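Flagellar assembly factor FliW (Geobacillus thermodenitrificans, PDB 5DMD) probably acts as an anti-CsrA protein, binding CsrA so that it cannot repress translation of flagellin and other targets, and takes part in assembling the flagellum. Local coordinates at residues F58-F64 with L92-V98; Y66-I72 with Y132-L138; Q81-T85 with I113-V117; N108-P112 with Q124-T128. The protein carries 1 engineered substitution. All coordinates share one frame; numbering follows the deposited sequence.

Contact 1: residues F58-F64 with L92-V98; sequences FVLIEPF and LYVILTV
I61 and V94 form an antiparallel hydrogen-bonded pair whose reciprocal bonds, I61 N to V94 O and V94 N to I61 O, each span 3.0 Å. Nearer the start of strand 57-61, L96 N points almost straight at V59 O (2.8 Å, 175° at the hydrogen). Waters add to the ladder: one joins V59 N to L96 O, another E62 OE1 to L92 N. Apolar contacts occupy both faces. I61 CG1 lies between its own backbone N and carbonyl carbon (chi1 56°), which sets it 3.6 Å from V94 CG2, while I61 CG2 comes 3.7 Å from L96 CD1. Trimming I61 to an alanine would probably leave V94 CG2 and both L96 methyls facing a gap. On the other face, L60 CD1 reaches I95 CG1 at 3.6 Å and L60 CD2 lies 3.7 Å from Y93 CB. The two strands are antiparallel neighbours in the main sheet, with water replacing the second backbone bond at the V59 end; strands 45-50 and 106-116 flank them.

Contact 2: residues Y66-I72 with Y132-L138; sequences YFPTYEI and YKTKHRL
The loop with the type I beta turn F67 to Y70 lies along segment 132-138, which includes strand 136-137, with Y132 against Y70 at one end and L138 against Y66 at the other. Y70 carries CG anti to its amide nitrogen (chi1 -169°) and drives a ring edge into the face of Y132, a T-shaped pair with centroids 5.0 Å apart and planes at 59°. The closest atoms are Y70 CD1 and Y132 CZ, at 3.7 Å. Y132 is also anchored by its hydroxyl, since E71 N donates a nearly straight 2.9 Å bond to Y132 OH. At the far end, L138 CD2 sits 3.8 Å from the centroid of the Y66 ring, only 4° off its normal, a clear CH-pi contact. F67 instead offers its edge, with CE1 3.4 Å from R137 O. A water donates to both Y66 O and L138 O. The Y70 hydroxyl makes a hydrogen bond to L109 O. Y70 packs on V94 and P112, joining the turn to strands 90-97 and 106-116, while L138 packs on L96 of strand 90-97.

Contact 3: residues Q81-T85 with I113-V117; sequences QLQIT and IVINV
N116 reaches from the end of strand 106-116 to the backbone of L82, next to Q83, where the chain leaves helical geometry. Its CB already lies 3.3 Å from L82 O. CG, anti to the backbone nitrogen (chi1 -177°), extends the side chain past that carbonyl, and at the tip ND2 donates to L82 O over 2.9 Å. This bond is bent, with 151° at the hydrogen; the donor lies in the carbonyl plane, while the oxygen sits 15° out of the N116 amide plane. Q83 O is also close to ND2, but at a poor angle for bonding. The other tip atom, OD1, accepts from K119 N, so the amide's orientation is fixed from two sides. L82 CD1 packs 3.7 Å from V114 CG1, and I84 CD1 approaches the same methyl at 4.1 Å. Q83, with positive phi, closes the helix in a Schellman motif. That helix end is thus held against the end of strand 106-116 by the N116 amide and the V114 methyl, where the strand turns toward 121-124 in an antiparallel hairpin.

Contact 4: residues N108-P112 with Q124-T128; sequences NLQAP and QVILT
Q124 reaches A111 O and Q110 reaches L127 O, so the two glutamines cross between the segments in opposite senses, each carrying its amide to a backbone carbonyl of the facing segment. They belong to an antiparallel beta hairpin, in which the interrupted strand 106-116 pairs with strand 121-124 and the extended chain that follows it. Q124 has CG anti to the backbone nitrogen (chi1 180°) and an extended chain beyond, which brings NE2 to A111 O at 3.0 Å. The bond is almost perfectly straight, 178° at the hydrogen; the oxygen lies in the amide plane, although the donor stands 23° out of the carbonyl plane. A leucine in place of Q124 removes this donor and is likely to leave A111 O without its partner and the A111 methyl without the amide beside it. Q110 is also extended, but its NE2 makes only a weak 3.3 Å bond to L127 O, while resting 3.7 Å from I126 CG2. Between the two amides the backbones join directly: L127 N donates to Q110 O at 2.9 Å and V125 N to P112 O at 3.0 Å. P112, lacking an N-H, cannot donate to V125 O; instead that oxygen receives a CA-H...O contact from A111 CA at 3.0 Å. The proline ring crosses L127 at about a right angle, with P112 CD 3.9 Å from L127 CD1.

In the fold
The four contacts illustrate how the main antiparallel sheet gathers distant loops. Strand 90-97 of contact 1 neighbours strand 106-116, used by contacts 3 and 4: Y93 O lies 2.8 Å from I113 N, and I95 O lies 3.2 Å from N108 N, both probable hydrogen bonds. Contact 2 lies beside contacts 1 and 4, its centre about 10 Å from each of theirs; P63 CB packs 3.5 Å from Y70 CD2, and T134 CG2 lies 3.4 Å from Q110 OE1. Contacts 3 and 4 share strand 106-116 with centres about 14 Å apart, meeting where V114 CG2 packs on V125 CG2. Contacts 2 and 3 lie farthest apart, about 20 Å between centres, and do not touch.

Contact 1: residues F58-F64 with L92-V98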
loop_
_atom_site.group_PDB
_atom_site.type_symbol
_atom_site.label_atom_id
_atom_site.label_comp_id
_atom_site.label_asym_id
_atom_site.label_seq_id
_atom_site.Cartn_x
_atom_site.Cartn_y
_atom_site.Cartn_z
ATOM N N PHE A 58 0.188 -6.423 -4.680
ATOM C CA PHE A 58 -0.668 -6.278 -3.504
ATOM C C PHE A 58 -1.857 -5.367 -3.785
ATOM O O PHE A 58 -1.747 -4.388 -4.532
ATOM C CB PHE A 58 0.143 -5.708 -2.337
ATOM C CG PHE A 58 1.374 -6.505 -2.008
ATOM C CD1 PHE A 58 2.587 -6.233 -2.622
ATOM C CD2 PHE A 58 1.316 -7.524 -1.067
ATOM C CE1 PHE A 58 3.722 -6.978 -2.315
ATOM C CE2 PHE A 58 2.449 -8.269 -0.748
ATOM C CZ PHE A 58 3.649 -7.997 -1.371
ATOM N N VAL A 59 -2.996 -5.691 -3.170
ATOM C CA VAL A 59 -4.205 -4.885 -3.309
ATOM C C VAL A 59 -4.198 -3.799 -2.245
ATOM O O VAL A 59 -4.159 -4.102 -1.049
ATOM C CB VAL A 59 -5.468 -5.748 -3.187
ATOM C CG1 VAL A 59 -6.694 -4.869 -3.335
ATOM C CG2 VAL A 59 -5.455 -6.856 -4.231
ATOM N N LEU A 60 -4.270 -2.541 -2.680
ATOM C CA LEU A 60 -4.215 -1.385 -1.798
ATOM C C LEU A 60 -5.527 -0.617 -1.840
ATOM O O LEU A 60 -6.231 -0.603 -2.856
ATOM C CB LEU A 60 -3.107 -0.427 -2.236
ATOM C CG LEU A 60 -1.669 -0.661 -1.760
ATOM C CD1 LEU A 60 -1.218 -2.096 -1.903
ATOM C CD2 LEU A 60 -0.758 0.269 -2.556
ATOM N N ILE A 61 -5.840 0.041 -0.725
ATOM C CA ILE A 61 -6.861 1.077 -0.692
ATOM C C ILE A 61 -6.241 2.318 -0.083
ATOM O O ILE A 61 -5.272 2.246 0.681
ATOM C CB ILE A 61 -8.116 0.700 0.128
ATOM C CG1 ILE A 61 -7.751 0.312 1.566
ATOM C CG2 ILE A 61 -8.878 -0.431 -0.535
ATOM C CD1 ILE A 61 -8.944 0.346 2.539
ATOM N N GLU A 62 -6.809 3.457 -0.413
ATOM C CA GLU A 62 -6.551 4.630 0.390
ATOM C C GLU A 62 -7.318 4.467 1.702
ATOM O O GLU A 62 -8.535 4.237 1.681
ATOM C CB GLU A 62 -7.029 5.861 -0.365
ATOM C CG GLU A 62 -6.842 7.141 0.392
ATOM C CD GLU A 62 -5.545 7.802 0.012
ATOM O OE1 GLU A 62 -4.706 8.021 0.910
ATOM O OE2 GLU A 62 -5.335 8.053 -1.189
ATOM N N PRO A 63 -6.648 4.534 2.854
ATOM C CA PRO A 63 -7.291 4.079 4.100
ATOM C C PRO A 63 -8.519 4.869 4.498
ATOM O O PRO A 63 -9.454 4.287 5.062
ATOM C CB PRO A 63 -6.179 4.202 5.150
ATOM C CG PRO A 63 -5.109 5.029 4.498
ATOM C CD PRO A 63 -5.219 4.810 3.037
ATOM N N PHE A 64 -8.551 6.178 4.236
ATOM C CA PHE A 64 -9.633 6.997 4.776
ATOM C C PHE A 64 -10.975 6.664 4.148
ATOM O O PHE A 64 -12.016 6.978 4.736
ATOM C CB PHE A 64 -9.282 8.471 4.594
ATOM C CG PHE A 64 -7.915 8.821 5.107
ATOM C CD1 PHE A 64 -7.693 8.999 6.461
ATOM C CD2 PHE A 64 -6.844 8.944 4.236
ATOM C CE1 PHE A 64 -6.433 9.317 6.935
ATOM C CE2 PHE A 64 -5.581 9.262 4.706
ATOM C CZ PHE A 64 -5.376 9.447 6.059
ATOM N N LEU A 92 -0.944 7.866 1.182
ATOM C CA LEU A 92 -0.986 6.747 2.105
ATOM C C LEU A 92 -1.901 5.657 1.561
ATOM O O LEU A 92 -2.966 5.942 0.998
ATOM C CB LEU A 92 -1.543 7.177 3.465
ATOM C CG LEU A 92 -0.728 8.057 4.411
ATOM C CD1 LEU A 92 -1.536 8.314 5.680
ATOM C CD2 LEU A 92 0.625 7.448 4.739
ATOM N N TYR A 93 -1.503 4.408 1.770
ATOM C CA TYR A 93 -2.291 3.252 1.365
ATOM C C TYR A 93 -2.152 2.201 2.444
ATOM O O TYR A 93 -1.150 2.166 3.163
ATOM C CB TYR A 93 -1.783 2.634 0.048
ATOM C CG TYR A 93 -1.776 3.620 -1.103
ATOM C CD1 TYR A 93 -2.932 3.887 -1.818
ATOM C CD2 TYR A 93 -0.617 4.295 -1.453
ATOM C CE1 TYR A 93 -2.933 4.803 -2.853
ATOM C CE2 TYR A 93 -0.608 5.213 -2.492
ATOM C CZ TYR A 93 -1.762 5.458 -3.187
ATOM O OH TYR A 93 -1.741 6.372 -4.223
ATOM N N VAL A 94 -3.158 1.333 2.546
ATOM C CA VAL A 94 -3.027 0.119 3.349
ATOM C C VAL A 94 -3.317 -1.095 2.478
ATOM O O VAL A 94 -4.096 -1.030 1.521
ATOM C CB VAL A 94 -3.904 0.123 4.618
ATOM C CG1 VAL A 94 -3.381 1.154 5.629
ATOM C CG2 VAL A 94 -5.366 0.389 4.261
ATOM N N ILE A 95 -2.696 -2.206 2.821
ATOM C CA ILE A 95 -2.815 -3.431 2.037
ATOM C C ILE A 95 -3.960 -4.283 2.548
ATOM O O ILE A 95 -4.100 -4.507 3.753
ATOM C CB ILE A 95 -1.487 -4.205 2.037
ATOM C CG1 ILE A 95 -0.406 -3.340 1.407
ATOM C CG2 ILE A 95 -1.612 -5.539 1.278
ATOM C CD1 ILE A 95 0.967 -3.943 1.459
ATOM N N LEU A 96 -4.759 -4.797 1.621
ATOM C CA LEU A 96 -5.887 -5.647 1.957
ATOM C C LEU A 96 -5.507 -7.118 1.953
ATOM O O LEU A 96 -4.679 -7.572 1.157
ATOM C CB LEU A 96 -7.027 -5.437 0.959
ATOM C CG LEU A 96 -7.574 -4.023 0.770
ATOM C CD1 LEU A 96 -8.822 -4.070 -0.118
ATOM C CD2 LEU A 96 -7.882 -3.372 2.116
ATOM N N THR A 97 -6.147 -7.867 2.840
ATOM C CA THR A 97 -6.194 -9.322 2.758
ATOM C C THR A 97 -7.596 -9.620 2.249
ATOM O O THR A 97 -8.569 -9.564 3.004
ATOM C CB THR A 97 -5.923 -9.942 4.121
ATOM O OG1 THR A 97 -4.620 -9.536 4.556
ATOM C CG2 THR A 97 -5.944 -11.462 4.025
ATOM N N VAL A 98 -7.690 -9.911 0.951
ATOM C CA VAL A 98 -8.970 -10.028 0.264
ATOM C C VAL A 98 -9.618 -11.360 0.604
ATOM O O VAL A 98 -9.011 -12.425 0.437
ATOM C CB VAL A 98 -8.785 -9.869 -1.255
ATOM C CG1 VAL A 98 -10.134 -9.926 -1.958
ATOM C CG2 VAL A 98 -8.103 -8.552 -1.556
HETATM O O HOH W 1 -3.147 -7.710 -1.137
HETATM O O HOH W 2 -3.102 10.020 1.436
#

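Contact 2: residues Y66-I72 with Y132-L138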
loop_
_atom_site.group_PDB
_atom_site.type_symbol
_atom_site.label_atom_id
_atom_site.label_comp_id
_atom_site.label_asym_id
_atom_site.label_seq_id
_atom_site.Cartn_x
_atom_site.Cartn_y
_atom_site.Cartn_z
ATOM N N TYR A 66 -12.341 3.796 3.970
ATOM C CA TYR A 66 -12.996 2.821 4.828
ATOM C C TYR A 66 -12.731 3.049 6.307
ATOM O O TYR A 66 -13.470 2.504 7.133
ATOM C CB TYR A 66 -12.539 1.392 4.473
ATOM C CG TYR A 66 -13.068 0.874 3.148
ATOM C CD1 TYR A 66 -12.363 1.098 1.974
ATOM C CD2 TYR A 66 -14.265 0.184 3.076
ATOM C CE1 TYR A 66 -12.835 0.628 0.759
ATOM C CE2 TYR A 66 -14.751 -0.284 1.866
ATOM C CZ TYR A 66 -14.028 -0.058 0.712
ATOM O OH TYR A 66 -14.494 -0.519 -0.500
ATOM N N PHE A 67 -11.717 3.842 6.659
ATOM C CA PHE A 67 -11.260 4.016 8.036
ATOM C C PHE A 67 -11.077 5.508 8.239
ATOM O O PHE A 67 -9.949 6.028 8.218
ATOM C CB PHE A 67 -9.974 3.231 8.282
ATOM C CG PHE A 67 -10.130 1.759 8.044
ATOM C CD1 PHE A 67 -10.862 0.974 8.940
ATOM C CD2 PHE A 67 -9.614 1.175 6.905
ATOM C CE1 PHE A 67 -11.016 -0.380 8.726
ATOM C CE2 PHE A 67 -9.772 -0.183 6.683
ATOM C CZ PHE A 67 -10.477 -0.955 7.589
ATOM N N PRO A 68 -12.178 6.231 8.425
ATOM C CA PRO A 68 -12.116 7.697 8.384
ATOM C C PRO A 68 -11.309 8.325 9.492
ATOM O O PRO A 68 -10.852 9.458 9.307
ATOM C CB PRO A 68 -13.581 8.127 8.467
ATOM C CG PRO A 68 -14.338 6.906 8.892
ATOM C CD PRO A 68 -13.562 5.729 8.419
ATOM N N THR A 69 -11.130 7.664 10.637
ATOM C CA THR A 69 -10.328 8.226 11.716
ATOM C C THR A 69 -8.886 7.732 11.709
ATOM O O THR A 69 -8.156 7.997 12.672
ATOM C CB THR A 69 -10.956 7.932 13.080
ATOM O OG1 THR A 69 -11.054 6.513 13.273
ATOM C CG2 THR A 69 -12.326 8.567 13.190
ATOM N N TYR A 70 -8.462 7.024 10.661
ATOM C CA TYR A 70 -7.087 6.542 10.587
ATOM C C TYR A 70 -6.124 7.707 10.724
ATOM O O TYR A 70 -6.140 8.636 9.913
ATOM C CB TYR A 70 -6.860 5.841 9.253
ATOM C CG TYR A 70 -5.553 5.070 9.158
ATOM C CD1 TYR A 70 -5.202 4.131 10.119
ATOM C CD2 TYR A 70 -4.694 5.274 8.093
ATOM C CE1 TYR A 70 -4.009 3.424 10.020
ATOM C CE2 TYR A 70 -3.512 4.571 7.985
ATOM C CZ TYR A 70 -3.178 3.642 8.945
ATOM O OH TYR A 70 -2.000 2.941 8.821
ATOM N N GLU A 71 -5.287 7.660 11.755
ATOM C CA GLU A 71 -4.344 8.736 12.025
ATOM C C GLU A 71 -3.035 8.104 12.466
ATOM O O GLU A 71 -3.015 7.308 13.408
ATOM C CB GLU A 71 -4.896 9.667 13.110
ATOM C CG GLU A 71 -4.159 10.985 13.249
ATOM C CD GLU A 71 -4.683 11.810 14.409
ATOM O OE1 GLU A 71 -3.877 12.192 15.284
ATOM O OE2 GLU A 71 -5.904 12.075 14.446
ATOM N N ILE A 72 -1.950 8.440 11.772
ATOM C CA ILE A 72 -0.640 7.888 12.071
ATOM C C ILE A 72 0.351 9.025 12.263
ATOM O O ILE A 72 0.144 10.153 11.811
ATOM C CB ILE A 72 -0.143 6.896 10.996
ATOM C CG1 ILE A 72 0.202 7.639 9.704
ATOM C CG2 ILE A 72 -1.183 5.819 10.747
ATOM C CD1 ILE A 72 0.775 6.742 8.614
ATOM N N TYR A 132 -3.289 0.141 16.332
ATOM C CA TYR A 132 -3.704 -0.479 15.087
ATOM C C TYR A 132 -3.152 -1.893 14.974
ATOM O O TYR A 132 -2.054 -2.200 15.452
ATOM C CB TYR A 132 -3.226 0.363 13.906
ATOM C CG TYR A 132 -3.858 1.733 13.853
ATOM C CD1 TYR A 132 -5.240 1.879 13.808
ATOM C CD2 TYR A 132 -3.078 2.880 13.858
ATOM C CE1 TYR A 132 -5.824 3.130 13.764
ATOM C CE2 TYR A 132 -3.651 4.135 13.816
ATOM C CZ TYR A 132 -5.024 4.255 13.768
ATOM O OH TYR A 132 -5.604 5.501 13.721
ATOM N N LYS A 133 -3.934 -2.757 14.338
ATOM C CA LYS A 133 -3.642 -4.180 14.226
ATOM C C LYS A 133 -3.477 -4.582 12.763
ATOM O O LYS A 133 -3.652 -3.788 11.843
ATOM C CB LYS A 133 -4.715 -5.024 14.920
ATOM C CG LYS A 133 -5.263 -4.412 16.199
ATOM C CD LYS A 133 -4.229 -4.531 17.311
ATOM C CE LYS A 133 -4.852 -4.380 18.690
ATOM N NZ LYS A 133 -4.570 -5.577 19.535
ATOM N N THR A 134 -3.123 -5.850 12.559
ATOM C CA THR A 134 -2.882 -6.373 11.223
ATOM C C THR A 134 -4.161 -6.724 10.475
ATOM O O THR A 134 -4.108 -6.954 9.263
ATOM C CB THR A 134 -1.953 -7.589 11.312
ATOM O OG1 THR A 134 -2.662 -8.688 11.893
ATOM C CG2 THR A 134 -0.748 -7.261 12.171
ATOM N N LYS A 135 -5.301 -6.779 11.155
ATOM C CA LYS A 135 -6.561 -7.125 10.510
ATOM C C LYS A 135 -7.648 -6.236 11.092
ATOM O O LYS A 135 -7.984 -6.352 12.276
ATOM C CB LYS A 135 -6.892 -8.606 10.712
ATOM C CG LYS A 135 -6.247 -9.513 9.672
ATOM C CD LYS A 135 -5.608 -10.736 10.303
ATOM C CE LYS A 135 -6.630 -11.823 10.575
ATOM N NZ LYS A 135 -5.983 -13.146 10.801
ATOM N N HIS A 136 -8.163 -5.327 10.271
ATOM C CA HIS A 136 -9.353 -4.545 10.588
ATOM C C HIS A 136 -10.344 -4.774 9.454
ATOM O O HIS A 136 -10.022 -4.506 8.292
ATOM C CB HIS A 136 -9.025 -3.052 10.657
ATOM C CG HIS A 136 -8.183 -2.650 11.832
ATOM N ND1 HIS A 136 -8.680 -1.923 12.892
ATOM C CD2 HIS A 136 -6.864 -2.825 12.086
ATOM C CE1 HIS A 136 -7.712 -1.692 13.762
ATOM N NE2 HIS A 136 -6.599 -2.227 13.294
ATOM N N ARG A 137 -11.546 -5.257 9.788
ATOM C CA ARG A 137 -12.594 -5.412 8.783
ATOM C C ARG A 137 -12.931 -4.085 8.109
ATOM O O ARG A 137 -13.104 -3.055 8.765
ATOM C CB ARG A 137 -13.877 -5.980 9.399
ATOM C CG ARG A 137 -13.863 -7.470 9.696
ATOM C CD ARG A 137 -15.193 -7.933 10.329
ATOM N NE ARG A 137 -16.340 -7.645 9.475
ATOM C CZ ARG A 137 -16.799 -8.465 8.537
ATOM N NH1 ARG A 137 -16.206 -9.621 8.279
ATOM N NH2 ARG A 137 -17.864 -8.107 7.824
ATOM N N LEU A 138 -13.079 -4.138 6.783
ATOM C CA LEU A 138 -13.550 -2.979 6.031
ATOM C C LEU A 138 -15.039 -2.742 6.231
ATOM O O LEU A 138 -15.515 -1.625 6.016
ATOM C CB LEU A 138 -13.291 -3.176 4.536
ATOM C CG LEU A 138 -11.922 -2.768 3.993
ATOM C CD1 LEU A 138 -10.792 -3.585 4.615
ATOM C CD2 LEU A 138 -11.927 -2.928 2.477
HETATM O O HOH W 3 -15.497 0.879 7.069
HETATM O O HOH W 4 -8.526 5.631 14.331
#

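Contact 3: residues Q81-T85 with I113-V117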
loop_
_atom_site.group_PDB
_atom_site.type_symbol
_atom_site.label_atom_id
_atom_site.label_comp_id
_atom_site.label_asym_id
_atom_site.label_seq_id
_atom_site.Cartn_x
_atom_site.Cartn_y
_atom_site.Cartn_z
ATOM N N GLN A 81 13.958 9.602 5.220
ATOM C CA GLN A 81 14.196 8.676 4.118
ATOM C C GLN A 81 13.340 9.018 2.909
ATOM O O GLN A 81 13.781 8.870 1.762
ATOM C CB GLN A 81 13.885 7.246 4.562
ATOM C CG GLN A 81 14.962 6.602 5.412
ATOM C CD GLN A 81 14.476 5.348 6.122
ATOM O OE1 GLN A 81 13.289 5.197 6.407
ATOM N NE2 GLN A 81 15.402 4.435 6.406
ATOM N N LEU A 82 12.101 9.445 3.145
ATOM C CA LEU A 82 11.171 9.743 2.071
ATOM C C LEU A 82 11.132 11.221 1.711
ATOM O O LEU A 82 10.315 11.617 0.870
ATOM C CB LEU A 82 9.775 9.283 2.471
ATOM C CG LEU A 82 9.629 7.780 2.633
ATOM C CD1 LEU A 82 8.218 7.453 2.998
ATOM C CD2 LEU A 82 10.019 7.023 1.363
ATOM N N GLN A 83 11.984 12.036 2.338
ATOM C CA GLN A 83 12.077 13.476 2.053
ATOM C C GLN A 83 10.734 14.188 2.205
ATOM O O GLN A 83 10.356 15.023 1.381
ATOM C CB GLN A 83 12.727 13.749 0.694
ATOM C CG GLN A 83 14.085 13.072 0.548
ATOM C CD GLN A 83 14.893 13.604 -0.618
ATOM O OE1 GLN A 83 14.339 13.986 -1.648
ATOM N NE2 GLN A 83 16.212 13.628 -0.461
ATOM N N ILE A 84 10.015 13.873 3.277
ATOM C CA ILE A 84 8.677 14.407 3.511
ATOM C C ILE A 84 8.798 15.691 4.323
ATOM O O ILE A 84 9.377 15.692 5.415
ATOM C CB ILE A 84 7.791 13.380 4.234
ATOM C CG1 ILE A 84 7.492 12.186 3.323
ATOM C CG2 ILE A 84 6.491 14.020 4.699
ATOM C CD1 ILE A 84 7.034 10.952 4.064
ATOM N N THR A 85 8.246 16.788 3.790
ATOM C CA THR A 85 8.231 18.072 4.486
ATOM C C THR A 85 6.891 18.371 5.141
ATOM O O THR A 85 6.834 19.187 6.067
ATOM C CB THR A 85 8.534 19.216 3.506
ATOM O OG1 THR A 85 7.446 19.362 2.583
ATOM C CG2 THR A 85 9.800 18.916 2.718
ATOM N N ILE A 113 1.581 1.658 3.530
ATOM C CA ILE A 113 2.483 2.066 2.452
ATOM C C ILE A 113 2.468 3.590 2.381
ATOM O O ILE A 113 1.402 4.201 2.235
ATOM C CB ILE A 113 2.033 1.461 1.111
ATOM C CG1 ILE A 113 2.059 -0.078 1.146
ATOM C CG2 ILE A 113 2.883 2.007 -0.044
ATOM C CD1 ILE A 113 3.461 -0.662 1.175
ATOM N N VAL A 114 3.646 4.203 2.440
ATOM C CA VAL A 114 3.794 5.652 2.487
ATOM C C VAL A 114 4.639 6.057 1.294
ATOM O O VAL A 114 5.761 5.566 1.137
ATOM C CB VAL A 114 4.478 6.095 3.790
ATOM C CG1 VAL A 114 4.630 7.608 3.821
ATOM C CG2 VAL A 114 3.704 5.570 5.000
ATOM N N ILE A 115 4.120 6.964 0.462
ATOM C CA ILE A 115 4.804 7.365 -0.760
ATOM C C ILE A 115 4.934 8.880 -0.804
ATOM O O ILE A 115 3.941 9.597 -0.637
ATOM C CB ILE A 115 4.061 6.843 -2.004
ATOM C CG1 ILE A 115 4.116 5.313 -2.026
ATOM C CG2 ILE A 115 4.648 7.447 -3.284
ATOM C CD1 ILE A 115 3.287 4.672 -3.121
ATOM N N ASN A 116 6.155 9.367 -1.032
ATOM C CA ASN A 116 6.352 10.746 -1.460
ATOM C C ASN A 116 6.111 10.759 -2.960
ATOM O O ASN A 116 6.939 10.270 -3.736
ATOM C CB ASN A 116 7.753 11.254 -1.116
ATOM C CG ASN A 116 7.949 12.723 -1.498
ATOM O OD1 ASN A 116 7.387 13.203 -2.484
ATOM N ND2 ASN A 116 8.761 13.435 -0.725
ATOM N N VAL A 117 4.961 11.299 -3.364
ATOM C CA VAL A 117 4.507 11.141 -4.745
ATOM C C VAL A 117 5.474 11.806 -5.717
ATOM O O VAL A 117 5.910 11.191 -6.695
ATOM C CB VAL A 117 3.075 11.678 -4.911
ATOM C CG1 VAL A 117 2.604 11.465 -6.333
ATOM C CG2 VAL A 117 2.136 10.982 -3.941
#

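Contact 4: residues N108-P112 with Q124-T128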
loop_
_atom_site.group_PDB
_atom_site.type_symbol
_atom_site.label_atom_id
_atom_site.label_comp_id
_atom_site.label_asym_id
_atom_site.label_seq_id
_atom_site.Cartn_x
_atom_site.Cartn_y
_atom_site.Cartn_z
ATOM N N ASN A 108 -4.522 -4.163 6.876
ATOM C CA ASN A 108 -3.459 -4.059 7.878
ATOM C C ASN A 108 -3.188 -2.580 8.129
ATOM O O ASN A 108 -2.438 -1.938 7.390
ATOM C CB ASN A 108 -2.200 -4.808 7.438
ATOM C CG ASN A 108 -1.125 -4.831 8.522
ATOM O OD1 ASN A 108 -1.097 -3.972 9.404
ATOM N ND2 ASN A 108 -0.253 -5.833 8.477
ATOM N N LEU A 109 -3.807 -2.036 9.184
ATOM C CA LEU A 109 -3.605 -0.641 9.550
ATOM C C LEU A 109 -2.296 -0.406 10.299
ATOM O O LEU A 109 -1.867 0.751 10.427
ATOM C CB LEU A 109 -4.798 -0.141 10.372
ATOM C CG LEU A 109 -6.155 -0.266 9.680
ATOM C CD1 LEU A 109 -7.225 0.392 10.536
ATOM C CD2 LEU A 109 -6.120 0.338 8.282
ATOM N N GLN A 110 -1.633 -1.468 10.770
ATOM C CA GLN A 110 -0.354 -1.307 11.450
ATOM C C GLN A 110 0.788 -0.985 10.496
ATOM O O GLN A 110 1.790 -0.409 10.932
ATOM C CB GLN A 110 0.001 -2.583 12.225
ATOM C CG GLN A 110 1.164 -2.413 13.196
ATOM C CD GLN A 110 1.734 -3.738 13.684
ATOM O OE1 GLN A 110 1.116 -4.790 13.536
ATOM N NE2 GLN A 110 2.917 -3.684 14.286
ATOM N N ALA A 111 0.672 -1.334 9.215
ATOM C CA ALA A 111 1.807 -1.286 8.290
ATOM C C ALA A 111 1.428 -0.605 6.982
ATOM O O ALA A 111 1.428 -1.233 5.918
ATOM C CB ALA A 111 2.376 -2.683 8.047
ATOM N N PRO A 112 1.166 0.699 7.016
ATOM C CA PRO A 112 0.802 1.410 5.787
ATOM C C PRO A 112 1.957 1.549 4.804
ATOM O O PRO A 112 3.141 1.557 5.172
ATOM C CB PRO A 112 0.358 2.790 6.298
ATOM C CG PRO A 112 1.159 2.986 7.530
ATOM C CD PRO A 112 1.241 1.613 8.174
ATOM N N GLN A 124 7.215 0.772 3.234
ATOM C CA GLN A 124 6.196 0.188 4.101
ATOM C C GLN A 124 6.646 0.369 5.541
ATOM O O GLN A 124 7.673 -0.189 5.949
ATOM C CB GLN A 124 5.927 -1.290 3.806
ATOM C CG GLN A 124 4.854 -1.845 4.743
ATOM C CD GLN A 124 4.285 -3.180 4.314
ATOM O OE1 GLN A 124 4.992 -4.020 3.746
ATOM N NE2 GLN A 124 3.005 -3.387 4.586
ATOM N N VAL A 125 5.885 1.149 6.307
ATOM C CA VAL A 125 6.248 1.540 7.663
ATOM C C VAL A 125 5.481 0.645 8.620
ATOM O O VAL A 125 4.261 0.497 8.487
ATOM C CB VAL A 125 5.882 3.013 7.906
ATOM C CG1 VAL A 125 6.167 3.414 9.353
ATOM C CG2 VAL A 125 6.589 3.926 6.907
ATOM N N ILE A 126 6.177 0.051 9.584
ATOM C CA ILE A 126 5.546 -0.767 10.611
ATOM C C ILE A 126 5.436 0.101 11.858
ATOM O O ILE A 126 6.451 0.445 12.476
ATOM C CB ILE A 126 6.338 -2.051 10.888
ATOM C CG1 ILE A 126 6.468 -2.879 9.614
ATOM C CG2 ILE A 126 5.620 -2.897 11.926
ATOM C CD1 ILE A 126 7.348 -4.106 9.767
ATOM N N LEU A 127 4.206 0.454 12.227
ATOM C CA LEU A 127 3.960 1.344 13.357
ATOM C C LEU A 127 4.039 0.544 14.652
ATOM O O LEU A 127 3.323 -0.447 14.816
ATOM C CB LEU A 127 2.582 1.989 13.207
ATOM C CG LEU A 127 2.322 2.693 11.873
ATOM C CD1 LEU A 127 0.857 3.067 11.730
ATOM C CD2 LEU A 127 3.196 3.930 11.741
ATOM N N THR A 128 4.899 0.978 15.574
ATOM C CA THR A 128 5.179 0.231 16.795
ATOM C C THR A 128 4.521 0.819 18.036
ATOM O O THR A 128 4.520 0.165 19.084
ATOM C CB THR A 128 6.694 0.169 17.036
ATOM O OG1 THR A 128 7.231 1.497 17.044
ATOM C CG2 THR A 128 7.377 -0.638 15.943
#